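Local coordinates for hypothetical protein ybgI (PDB 1NMO) that is of uncertain function but carries a dinuclear metal site in a toroidal hexamer and may help degrade radiation-damaged nucleotides, at residues Gln8-Lys13 against Arg224-Trp229; Ile19-Pro24 against Trp96-Asp101. One frame throughout, in Å; residues are numbered along the deposited sequence.

Contact 1 (Gln8-Lys13 against Arg224-Trp229)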
loop_
_atom_site.group_PDB
_atom_site.type_symbol
_atom_site.label_atom_id
_atom_site.label_comp_id
_atom_site.label_asym_id
_atom_site.label_seq_id
_atom_site.Cartn_x
_atom_site.Cartn_y
_atom_site.Cartn_z
ATOM N N GLN A 8 23.061 43.768 13.668
ATOM C CA GLN A 8 22.962 45.095 12.989
ATOM C C GLN A 8 23.108 44.971 11.434
ATOM O O GLN A 8 22.441 45.668 10.637
ATOM C CB GLN A 8 24.061 46.070 13.494
ATOM C CG GLN A 8 24.100 47.392 12.661
ATOM C CD GLN A 8 25.381 48.230 12.855
ATOM O OE1 GLN A 8 26.513 47.703 13.056
ATOM N NE2 GLN A 8 25.217 49.543 12.767
ATOM N N LEU A 9 23.952 44.058 11.002
ATOM C CA LEU A 9 24.142 43.918 9.553
ATOM C C LEU A 9 22.851 43.484 8.795
ATOM O O LEU A 9 22.480 44.046 7.746
ATOM C CB LEU A 9 25.266 42.916 9.308
ATOM C CG LEU A 9 25.440 42.688 7.810
ATOM C CD1 LEU A 9 25.989 43.995 7.107
ATOM C CD2 LEU A 9 26.385 41.594 7.609
ATOM N N ILE A 10 22.184 42.459 9.312
ATOM C CA ILE A 10 20.982 41.929 8.664
ATOM C C ILE A 10 19.898 42.925 8.878
ATOM O O ILE A 10 19.147 43.248 7.975
ATOM C CB ILE A 10 20.487 40.555 9.269
ATOM C CG1 ILE A 10 21.625 39.572 9.363
ATOM C CG2 ILE A 10 19.435 39.943 8.374
ATOM C CD1 ILE A 10 22.428 39.760 8.252
ATOM N N ASN A 11 19.831 43.438 10.097
ATOM C CA ASN A 11 18.835 44.418 10.421
ATOM C C ASN A 11 18.845 45.550 9.419
ATOM O O ASN A 11 17.776 45.899 8.853
ATOM C CB ASN A 11 19.133 44.921 11.775
ATOM C CG ASN A 11 18.273 44.277 12.824
ATOM O OD1 ASN A 11 17.418 43.409 12.547
ATOM N ND2 ASN A 11 18.476 44.714 14.062
ATOM N N GLU A 12 20.007 46.160 9.169
ATOM C CA GLU A 12 20.009 47.251 8.172
ATOM C C GLU A 12 19.694 46.795 6.752
ATOM O O GLU A 12 19.007 47.511 6.027
ATOM C CB GLU A 12 21.330 48.054 8.202
ATOM C CG GLU A 12 21.279 49.118 9.364
ATOM C CD GLU A 12 22.681 49.510 9.874
ATOM O OE1 GLU A 12 23.681 49.258 9.124
ATOM O OE2 GLU A 12 22.781 50.089 11.009
ATOM N N LYS A 13 20.147 45.602 6.372
ATOM C CA LYS A 13 19.873 45.094 5.016
ATOM C C LYS A 13 18.383 44.825 4.814
ATOM O O LYS A 13 17.779 45.190 3.798
ATOM C CB LYS A 13 20.698 43.834 4.769
ATOM C CG LYS A 13 20.486 43.117 3.380
ATOM C CD LYS A 13 20.731 44.011 2.141
ATOM C CE LYS A 13 20.721 43.215 0.825
ATOM N NZ LYS A 13 21.108 44.047 -0.478
ATOM N N ARG A 224 17.040 31.073 2.623
ATOM C CA ARG A 224 18.053 30.511 1.753
ATOM C C ARG A 224 18.743 31.676 1.051
ATOM O O ARG A 224 19.962 31.805 1.079
ATOM C CB ARG A 224 17.451 29.520 0.701
ATOM C CG ARG A 224 18.615 28.813 -0.173
ATOM C CD ARG A 224 18.104 27.506 -0.918
ATOM N NE ARG A 224 16.849 27.845 -1.520
ATOM C CZ ARG A 224 15.749 27.124 -1.564
ATOM N NH1 ARG A 224 15.696 25.912 -1.030
ATOM N NH2 ARG A 224 14.689 27.713 -2.152
ATOM N N ALA A 225 17.972 32.561 0.436
ATOM C CA ALA A 225 18.630 33.663 -0.258
ATOM C C ALA A 225 19.522 34.447 0.704
ATOM O O ALA A 225 20.651 34.761 0.354
ATOM C CB ALA A 225 17.596 34.601 -0.894
ATOM N N LEU A 226 19.047 34.717 1.921
ATOM C CA LEU A 226 19.832 35.511 2.853
ATOM C C LEU A 226 21.115 34.803 3.233
ATOM O O LEU A 226 22.189 35.410 3.374
ATOM C CB LEU A 226 18.952 35.855 4.086
ATOM C CG LEU A 226 19.681 36.490 5.296
ATOM C CD1 LEU A 226 20.070 37.938 4.973
ATOM C CD2 LEU A 226 18.760 36.474 6.522
ATOM N N SER A 227 21.040 33.487 3.351
ATOM C CA SER A 227 22.244 32.699 3.738
ATOM C C SER A 227 23.331 32.819 2.671
ATOM O O SER A 227 24.517 32.849 3.008
ATOM C CB SER A 227 21.896 31.210 3.932
ATOM O OG SER A 227 20.872 31.061 4.897
ATOM N N GLU A 228 22.924 32.892 1.388
ATOM C CA GLU A 228 23.893 33.026 0.268
ATOM C C GLU A 228 24.375 34.452 0.315
ATOM O O GLU A 228 25.550 34.733 0.160
ATOM C CB GLU A 228 23.196 32.765 -1.065
ATOM C CG GLU A 228 22.747 31.320 -1.190
ATOM C CD GLU A 228 21.702 31.098 -2.296
ATOM O OE1 GLU A 228 20.957 32.110 -2.638
ATOM O OE2 GLU A 228 21.626 29.906 -2.792
ATOM N N TRP A 229 23.470 35.376 0.568
ATOM C CA TRP A 229 23.909 36.760 0.640
ATOM C C TRP A 229 24.965 36.877 1.745
ATOM O O TRP A 229 25.936 37.646 1.634
ATOM C CB TRP A 229 22.746 37.682 1.025
ATOM C CG TRP A 229 23.100 39.132 1.045
ATOM C CD1 TRP A 229 23.134 39.992 -0.039
ATOM C CD2 TRP A 229 23.499 39.917 2.192
ATOM N NE1 TRP A 229 23.529 41.276 0.382
ATOM C CE2 TRP A 229 23.760 41.241 1.737
ATOM C CE3 TRP A 229 23.671 39.627 3.559
ATOM C CZ2 TRP A 229 24.175 42.267 2.607
ATOM C CZ3 TRP A 229 24.096 40.652 4.440
ATOM C CH2 TRP A 229 24.343 41.959 3.954
#
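K13 sets its CG over one face of the W229 indole, toward the rim, the two side chains crossing at a slant. This CG sits 4.1 Å from the centroid of the six-membered ring and 19° off its normal, a CH-pi contact. Further out, K13 CE comes within 3.4 Å of W229 NE1, so the chain runs from the benzo part of the indole toward its pyrrole nitrogen. The bend at chi2 (56°) leaves CD near W229 CZ2, beyond the rim, and the ammonium NZ continues to a salt bridge with E105. L9 meets the tryptophan differently: the two side chains reach out tip to tip, L9 CD2 approaching the ring obliquely, 4.0 Å from W229 CZ3. I10 crosses L226 at a slant, CG2 touching both CD1 and CD2 of L226 at 4.0 Å, while I10 CD1 approaches W229 CZ3 more loosely at 4.3 Å. The segment axes stay 12.5 Å apart and cross at 121°, a wide spacing that the long side chains bridge. L226 and I10 form the buried end of the interface; L9, K13 and W229 lie nearer solvent. This is apolar helix-helix packing within the alpha/beta fold of the NIF3 family, joining the N-terminal helix 3-13 to helix 221-233, whose R224 and S227 touch strand 237-240, outermost in the five-stranded mixed sheet within this chain.

Contact 2 (Ile19-Pro24 against Trp96-Asp101). With FE (Fe (III) ion), chain H.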
loop_
_atom_site.group_PDB
_atom_site.type_symbol
_atom_site.label_atom_id
_atom_site.label_comp_id
_atom_site.label_asym_id
_atom_site.label_seq_id
_atom_site.Cartn_x
_atom_site.Cartn_y
_atom_site.Cartn_z
ATOM N N ILE A 19 9.620 47.869 10.297
ATOM C CA ILE A 19 8.471 46.956 10.184
ATOM C C ILE A 19 7.875 46.446 11.488
ATOM O O ILE A 19 8.578 45.841 12.314
ATOM C CB ILE A 19 8.856 45.773 9.266
ATOM C CG1 ILE A 19 9.240 46.349 7.907
ATOM C CG2 ILE A 19 7.657 44.871 8.984
ATOM C CD1 ILE A 19 10.204 45.549 7.139
ATOM N N SER A 20 6.572 46.676 11.685
ATOM C CA SER A 20 5.969 46.246 12.936
ATOM C C SER A 20 5.623 44.771 12.783
ATOM O O SER A 20 4.951 44.375 11.813
ATOM C CB SER A 20 4.713 47.056 13.255
ATOM O OG SER A 20 3.589 46.295 12.806
ATOM N N ASP A 21 6.054 43.978 13.763
ATOM C CA ASP A 21 5.887 42.535 13.722
ATOM C C ASP A 21 5.144 41.853 14.909
ATOM O O ASP A 21 4.897 42.455 15.957
ATOM C CB ASP A 21 7.293 41.977 13.602
ATOM C CG ASP A 21 7.382 40.860 12.651
ATOM O OD1 ASP A 21 6.439 40.022 12.627
ATOM O OD2 ASP A 21 8.423 40.827 11.947
ATOM N N TYR A 22 4.807 40.582 14.727
ATOM C CA TYR A 22 4.146 39.765 15.764
ATOM C C TYR A 22 5.269 39.205 16.689
ATOM O O TYR A 22 5.003 38.434 17.646
ATOM C CB TYR A 22 3.424 38.563 15.126
ATOM C CG TYR A 22 2.422 38.909 14.084
ATOM C CD1 TYR A 22 1.121 39.291 14.457
ATOM C CD2 TYR A 22 2.759 38.889 12.700
ATOM C CE1 TYR A 22 0.150 39.659 13.487
ATOM C CE2 TYR A 22 1.804 39.261 11.706
ATOM C CZ TYR A 22 0.502 39.644 12.116
ATOM O OH TYR A 22 -0.462 40.048 11.215
ATOM N N ALA A 23 6.525 39.520 16.382
ATOM C CA ALA A 23 7.561 38.982 17.240
ATOM C C ALA A 23 8.862 39.755 17.097
ATOM O O ALA A 23 9.111 40.443 16.092
ATOM C CB ALA A 23 7.756 37.475 16.969
ATOM N N PRO A 24 9.700 39.711 18.133
ATOM C CA PRO A 24 10.934 40.483 17.914
ATOM C C PRO A 24 11.793 39.987 16.760
ATOM O O PRO A 24 11.944 38.798 16.569
ATOM C CB PRO A 24 11.679 40.350 19.239
ATOM C CG PRO A 24 11.096 38.993 19.855
ATOM C CD PRO A 24 9.615 39.163 19.512
ATOM N N TRP A 96 14.184 36.590 11.687
ATOM C CA TRP A 96 13.610 37.754 11.026
ATOM C C TRP A 96 12.296 37.275 10.399
ATOM O O TRP A 96 12.296 36.457 9.475
ATOM C CB TRP A 96 14.513 38.314 9.935
ATOM C CG TRP A 96 15.527 39.242 10.494
ATOM C CD1 TRP A 96 15.365 40.568 10.738
ATOM C CD2 TRP A 96 16.828 38.895 11.015
ATOM N NE1 TRP A 96 16.459 41.074 11.379
ATOM C CE2 TRP A 96 17.377 40.073 11.563
ATOM C CE3 TRP A 96 17.582 37.694 11.064
ATOM C CZ2 TRP A 96 18.627 40.102 12.161
ATOM C CZ3 TRP A 96 18.817 37.705 11.651
ATOM C CH2 TRP A 96 19.340 38.918 12.205
ATOM N N HIS A 97 11.166 37.779 10.887
ATOM C CA HIS A 97 9.858 37.387 10.374
ATOM C C HIS A 97 9.423 38.309 9.199
ATOM O O HIS A 97 9.991 38.184 8.113
ATOM C CB HIS A 97 8.843 37.384 11.529
ATOM C CG HIS A 97 7.509 36.795 11.186
ATOM N ND1 HIS A 97 6.320 37.472 11.409
ATOM C CD2 HIS A 97 7.166 35.624 10.587
ATOM C CE1 HIS A 97 5.307 36.750 10.952
ATOM N NE2 HIS A 97 5.788 35.625 10.450
ATOM N N LEU A 98 8.513 39.278 9.371
ATOM C CA LEU A 98 8.062 40.021 8.171
ATOM C C LEU A 98 9.149 40.617 7.291
ATOM O O LEU A 98 9.077 40.562 6.013
ATOM C CB LEU A 98 6.992 41.073 8.548
ATOM C CG LEU A 98 5.786 40.348 9.226
ATOM C CD1 LEU A 98 4.689 41.348 9.645
ATOM C CD2 LEU A 98 5.171 39.327 8.294
ATOM N N PRO A 99 10.204 41.161 7.908
ATOM C CA PRO A 99 11.223 41.720 7.006
ATOM C C PRO A 99 11.732 40.681 6.023
ATOM O O PRO A 99 12.071 40.997 4.845
ATOM C CB PRO A 99 12.312 42.224 7.967
ATOM C CG PRO A 99 11.490 42.605 9.217
ATOM C CD PRO A 99 10.552 41.390 9.314
ATOM N N LEU A 100 11.781 39.423 6.452
ATOM C CA LEU A 100 12.303 38.375 5.523
ATOM C C LEU A 100 11.227 37.907 4.524
ATOM O O LEU A 100 11.507 37.149 3.606
ATOM C CB LEU A 100 12.925 37.210 6.323
ATOM C CG LEU A 100 13.861 36.248 5.546
ATOM C CD1 LEU A 100 15.000 37.009 4.851
ATOM C CD2 LEU A 100 14.533 35.377 6.616
ATOM N N ASP A 101 9.992 38.343 4.710
ATOM C CA ASP A 101 8.946 38.057 3.719
ATOM C C ASP A 101 8.959 39.181 2.671
ATOM O O ASP A 101 9.005 38.929 1.471
ATOM C CB ASP A 101 7.528 38.003 4.368
ATOM C CG ASP A 101 7.297 36.718 5.114
ATOM O OD1 ASP A 101 7.645 35.669 4.524
ATOM O OD2 ASP A 101 6.820 36.730 6.279
HETATM FE FE FE H . 6.161 34.384 6.342
HETATM O O HOH W 1 4.135 35.263 5.471
#
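The irregular 19-24 loop passes the turn into helix 98-102 with I19 CA 6.7 Å from P99 CA and D21 CA 6.5 Å from L98 CA, close enough for one carboxylate to reach ring and backbone donors together. That carboxylate belongs to D21. Its OD1 accepts from H97 ND1 at 2.8 Å through the syn lone pair, in a nearly straight bond (169°) lying in the imidazole plane, although the carboxylate and ring planes are turned 35° apart. The anti lone pair of OD1 takes the backbone N of Y22, so two donors grip this oxygen. OD2 receives L98 N at 3.0 Å, met on the syn side with a more bent geometry (142°), and also accepts from N25 ND2. CB of H97 points toward the loop, and chi1 sets CG anti to the backbone N. Y22 flanks the same ring edge to edge, its CD2 3.8 Å from H97 CE1, and slants its CE2 toward L98 CD1. The leucine also sets CG against D21 OD1, adding an apolar neighbour to the carboxylate. Nearer the start of the loop, I19 and P99 slide past each other in opposite directions, I19 CD1 lying 3.8 Å from P99 CG, while I19 CG2 touches L98 CB. D101 OD2 binds an iron ion at 2.4 Å, with OD1 farther from the iron at 2.7 Å and also hydrogen-bonded to N108 ND2; H63, E219 and a water are further ligands. H97 does not itself bind iron, but its ring meets that of H63, whose ND1 bonds to W96 O. The histidine-carboxylate bond thus helps fix the rotation of a ring that probably acts as second shell to the metal site.

Contact 2 is nested within the chain loop closed by contact 1, and the two, with centres 14 Å apart, meet directly. W96 forms the main junction: its NE1 lies 2.8 Å from N11 OD1, a probable hydrogen bond, and its CZ2 packs 3.5 Å from I10 CB. A second junction joins L226 CD2 to L100 CD1 at 4.1 Å. Their distances from the metals differ. D101 in contact 2 is itself a ligand, and the H97 side chain is about 5 Å from the other iron, whereas the L226 side chain in contact 1 stays about 13 Å from a bound iron. Contact 1 thus touches the metal-bearing 96-101 segment through W96 and L100, farther from the metals.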